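Local coordinates for protein agglutinin (Galanthus nivalis, PDB 1JPC) that binds alpha-D-linked mannose, with high affinity for alpha-(1-3)-mannose oligomers, as a homotetrameric bulb lectin that displays antiviral activity, at residues F21-Q26 and R92-Y97. Sequence-based numbering, arbitrary orientation.
Sequences FVFIMQ and RNVVIY. With MAN (alpha-D-mannopyranose), chain B; MAN (alpha-D-mannopyranose), chain D; MAN (alpha-D-mannopyranose), chain C.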
loop_
_atom_site.group_PDB
_atom_site.type_symbol
_atom_site.label_atom_id
_atom_site.label_comp_id
_atom_site.label_asym_id
_atom_site.label_seq_id
_atom_site.Cartn_x
_atom_site.Cartn_y
_atom_site.Cartn_z
ATOM N N PHE A 21 -5.910 -10.083 -3.832
ATOM C CA PHE A 21 -6.841 -9.923 -4.958
ATOM C C PHE A 21 -6.193 -9.157 -6.127
ATOM O O PHE A 21 -5.603 -8.083 -5.928
ATOM C CB PHE A 21 -8.108 -9.149 -4.525
ATOM C CG PHE A 21 -8.729 -9.628 -3.242
ATOM C CD1 PHE A 21 -8.763 -10.977 -2.919
ATOM C CD2 PHE A 21 -9.288 -8.708 -2.351
ATOM C CE1 PHE A 21 -9.342 -11.410 -1.729
ATOM C CE2 PHE A 21 -9.869 -9.129 -1.162
ATOM C CZ PHE A 21 -9.896 -10.484 -0.850
ATOM N N VAL A 22 -6.328 -9.696 -7.338
ATOM C CA VAL A 22 -5.783 -9.066 -8.538
ATOM C C VAL A 22 -6.858 -9.042 -9.627
ATOM O O VAL A 22 -7.433 -10.072 -9.973
ATOM C CB VAL A 22 -4.520 -9.808 -9.067
ATOM C CG1 VAL A 22 -4.002 -9.131 -10.341
ATOM C CG2 VAL A 22 -3.417 -9.823 -7.997
ATOM N N PHE A 23 -7.182 -7.847 -10.095
ATOM C CA PHE A 23 -8.182 -7.654 -11.140
ATOM C C PHE A 23 -7.301 -7.266 -12.328
ATOM O O PHE A 23 -6.819 -6.133 -12.410
ATOM C CB PHE A 23 -9.116 -6.508 -10.738
ATOM C CG PHE A 23 -10.344 -6.383 -11.596
ATOM C CD1 PHE A 23 -11.164 -7.489 -11.830
ATOM C CD2 PHE A 23 -10.692 -5.156 -12.155
ATOM C CE1 PHE A 23 -12.311 -7.376 -12.607
ATOM C CE2 PHE A 23 -11.843 -5.034 -12.936
ATOM C CZ PHE A 23 -12.652 -6.149 -13.161
ATOM N N ILE A 24 -7.082 -8.212 -13.234
ATOM C CA ILE A 24 -6.180 -7.985 -14.347
ATOM C C ILE A 24 -6.760 -8.045 -15.764
ATOM O O ILE A 24 -7.608 -8.886 -16.077
ATOM C CB ILE A 24 -4.968 -8.963 -14.220
ATOM C CG1 ILE A 24 -3.927 -8.705 -15.309
ATOM C CG2 ILE A 24 -5.456 -10.418 -14.238
ATOM C CD1 ILE A 24 -2.679 -9.529 -15.149
ATOM N N MET A 25 -6.286 -7.130 -16.611
ATOM C CA MET A 25 -6.675 -7.072 -18.013
ATOM C C MET A 25 -5.653 -7.959 -18.734
ATOM O O MET A 25 -4.553 -7.504 -19.064
ATOM C CB MET A 25 -6.565 -5.633 -18.535
ATOM C CG MET A 25 -6.904 -5.460 -20.027
ATOM S SD MET A 25 -8.655 -5.794 -20.431
ATOM C CE MET A 25 -8.637 -7.529 -20.856
ATOM N N GLN A 26 -5.995 -9.227 -18.947
ATOM C CA GLN A 26 -5.068 -10.158 -19.594
ATOM C C GLN A 26 -4.823 -9.949 -21.084
ATOM O O GLN A 26 -5.624 -9.310 -21.780
ATOM C CB GLN A 26 -5.482 -11.595 -19.321
ATOM C CG GLN A 26 -5.463 -11.937 -17.853
ATOM C CD GLN A 26 -5.897 -13.351 -17.585
ATOM O OE1 GLN A 26 -6.460 -14.015 -18.448
ATOM N NE2 GLN A 26 -5.624 -13.829 -16.387
ATOM N N ARG A 92 -13.358 -7.801 -1.415
ATOM C CA ARG A 92 -13.241 -8.559 -2.660
ATOM C C ARG A 92 -14.271 -8.261 -3.749
ATOM O O ARG A 92 -14.360 -8.984 -4.748
ATOM C CB ARG A 92 -13.158 -10.070 -2.396
ATOM C CG ARG A 92 -12.439 -10.830 -3.506
ATOM C CD ARG A 92 -12.344 -12.307 -3.212
ATOM N NE ARG A 92 -13.647 -12.957 -3.266
ATOM C CZ ARG A 92 -13.865 -14.228 -2.940
ATOM N NH1 ARG A 92 -12.859 -15.001 -2.536
ATOM N NH2 ARG A 92 -15.096 -14.720 -3.010
ATOM N N ASN A 93 -15.048 -7.200 -3.574
ATOM C CA ASN A 93 -16.034 -6.808 -4.583
ATOM C C ASN A 93 -15.355 -5.748 -5.454
ATOM O O ASN A 93 -14.482 -5.019 -4.979
ATOM C CB ASN A 93 -17.285 -6.205 -3.912
ATOM C CG ASN A 93 -18.562 -6.430 -4.713
ATOM O OD1 ASN A 93 -18.537 -6.979 -5.804
ATOM N ND2 ASN A 93 -19.687 -6.030 -4.153
ATOM N N VAL A 94 -15.668 -5.741 -6.745
ATOM C CA VAL A 94 -15.139 -4.743 -7.665
ATOM C C VAL A 94 -16.397 -3.929 -7.944
ATOM O O VAL A 94 -17.380 -4.456 -8.468
ATOM C CB VAL A 94 -14.601 -5.380 -8.953
ATOM C CG1 VAL A 94 -14.163 -4.300 -9.910
ATOM C CG2 VAL A 94 -13.449 -6.313 -8.627
ATOM N N VAL A 95 -16.378 -2.658 -7.563
ATOM C CA VAL A 95 -17.543 -1.799 -7.696
ATOM C C VAL A 95 -17.259 -0.465 -8.405
ATOM O O VAL A 95 -16.172 0.091 -8.270
ATOM C CB VAL A 95 -18.090 -1.486 -6.278
ATOM C CG1 VAL A 95 -19.432 -0.781 -6.339
ATOM C CG2 VAL A 95 -18.166 -2.755 -5.452
ATOM N N ILE A 96 -18.239 0.030 -9.165
ATOM C CA ILE A 96 -18.133 1.331 -9.839
ATOM C C ILE A 96 -19.037 2.294 -9.043
ATOM O O ILE A 96 -20.202 1.981 -8.792
ATOM C CB ILE A 96 -18.656 1.292 -11.305
ATOM C CG1 ILE A 96 -17.730 0.475 -12.198
ATOM C CG2 ILE A 96 -18.782 2.703 -11.868
ATOM C CD1 ILE A 96 -18.240 0.326 -13.624
ATOM N N TYR A 97 -18.486 3.410 -8.578
ATOM C CA TYR A 97 -19.262 4.403 -7.839
ATOM C C TYR A 97 -19.178 5.707 -8.612
ATOM O O TYR A 97 -18.165 5.984 -9.269
ATOM C CB TYR A 97 -18.699 4.668 -6.434
ATOM C CG TYR A 97 -18.798 3.538 -5.440
ATOM C CD1 TYR A 97 -17.778 2.595 -5.328
ATOM C CD2 TYR A 97 -19.871 3.455 -4.559
ATOM C CE1 TYR A 97 -17.826 1.600 -4.362
ATOM C CE2 TYR A 97 -19.934 2.461 -3.589
ATOM C CZ TYR A 97 -18.907 1.539 -3.495
ATOM O OH TYR A 97 -18.965 0.558 -2.537
HETATM C C1 MAN B . -21.898 -5.016 -1.590
HETATM C C2 MAN B . -20.701 -4.331 -0.939
HETATM C C3 MAN B . -20.798 -2.811 -1.119
HETATM C C4 MAN B . -21.003 -2.451 -2.595
HETATM C C5 MAN B . -22.159 -3.250 -3.198
HETATM C C6 MAN B . -22.290 -3.066 -4.697
HETATM O O2 MAN B . -19.505 -4.812 -1.532
HETATM O O3 MAN B . -19.607 -2.193 -0.651
HETATM O O4 MAN B . -21.275 -1.061 -2.709
HETATM O O5 MAN B . -21.964 -4.662 -2.962
HETATM O O6 MAN B . -22.967 -4.166 -5.292
HETATM C C1 MAN D . -5.280 -17.957 -17.601
HETATM C C2 MAN D . -4.118 -17.031 -17.225
HETATM C C3 MAN D . -3.576 -16.272 -18.444
HETATM C C4 MAN D . -3.312 -17.230 -19.604
HETATM C C5 MAN D . -4.560 -18.062 -19.884
HETATM C C6 MAN D . -4.363 -19.078 -20.998
HETATM O O2 MAN D . -3.071 -17.789 -16.640
HETATM O O3 MAN D . -2.359 -15.627 -18.091
HETATM O O4 MAN D . -2.943 -16.493 -20.762
HETATM O O5 MAN D . -4.926 -18.791 -18.696
HETATM O O6 MAN D . -3.486 -20.120 -20.588
HETATM C C1 MAN C . -9.644 -18.442 -19.412
HETATM C C2 MAN C . -8.265 -17.780 -19.358
HETATM C C3 MAN C . -7.648 -17.952 -17.972
HETATM C C4 MAN C . -8.612 -17.472 -16.886
HETATM C C5 MAN C . -9.981 -18.131 -17.047
HETATM C C6 MAN C . -11.010 -17.571 -16.088
HETATM O O1 MAN C . -9.538 -19.818 -19.239
HETATM O O2 MAN C . -8.404 -16.400 -19.642
HETATM O O3 MAN C . -6.421 -17.202 -17.879
HETATM O O4 MAN C . -8.078 -17.802 -15.611
HETATM O O5 MAN C . -10.496 -17.918 -18.381
HETATM O O6 MAN C . -12.278 -18.221 -16.319
#
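Phe21 and Phe23 of strand 21-25 face Arg92, in the turn just before strand 94-103, and Val94, its first residue, but the two backbones belong to different sheets of the subunit and share no hydrogen bond. They lie nearest at Phe21 and Arg92, whose CA atoms are 6.9 Å apart, and draw away from there: Phe23 CA to Val94 CA is already 8.3 Å. The contact is made by side chains, with the Phe21 ring also reaching the CA of Arg92.

The aliphatic part of Arg92 runs over one face of the Phe21 ring, with CG 3.5 Å from the ring centroid and only 8° off the normal, a CH-pi contact; CD follows, 3.5 Å from Phe21 CE1. A bend at chi3 (69°) then turns the guanidinium to a salt bridge with Asp35. Its plane stands 72° from that of the ring. Deeper in, Val94 CG1 sits over a face of the Phe23 ring toward its rim, 3.9 Å from Phe23 CE2, while Leu88 touches both phenylalanines.

The intervening Asn93 turns away from this apolar seam to the mannose of chain B, where its ND2 gives an almost straight bond of 2.9 Å to O2 of that mannose. Tyr97 OH accepts a hydrogen bond from the same sugar's O4 at 2.8 Å. Val95, Ile96 and Tyr97 pair with a strand of a second subunit. Packing of this kind, here between two of the three antiparallel sheets, builds the core of the beta-prism II fold of bulb lectins, whose mannose pockets, here that of Gln89, Asp91, Asn93 and Tyr97, lie on its outer faces.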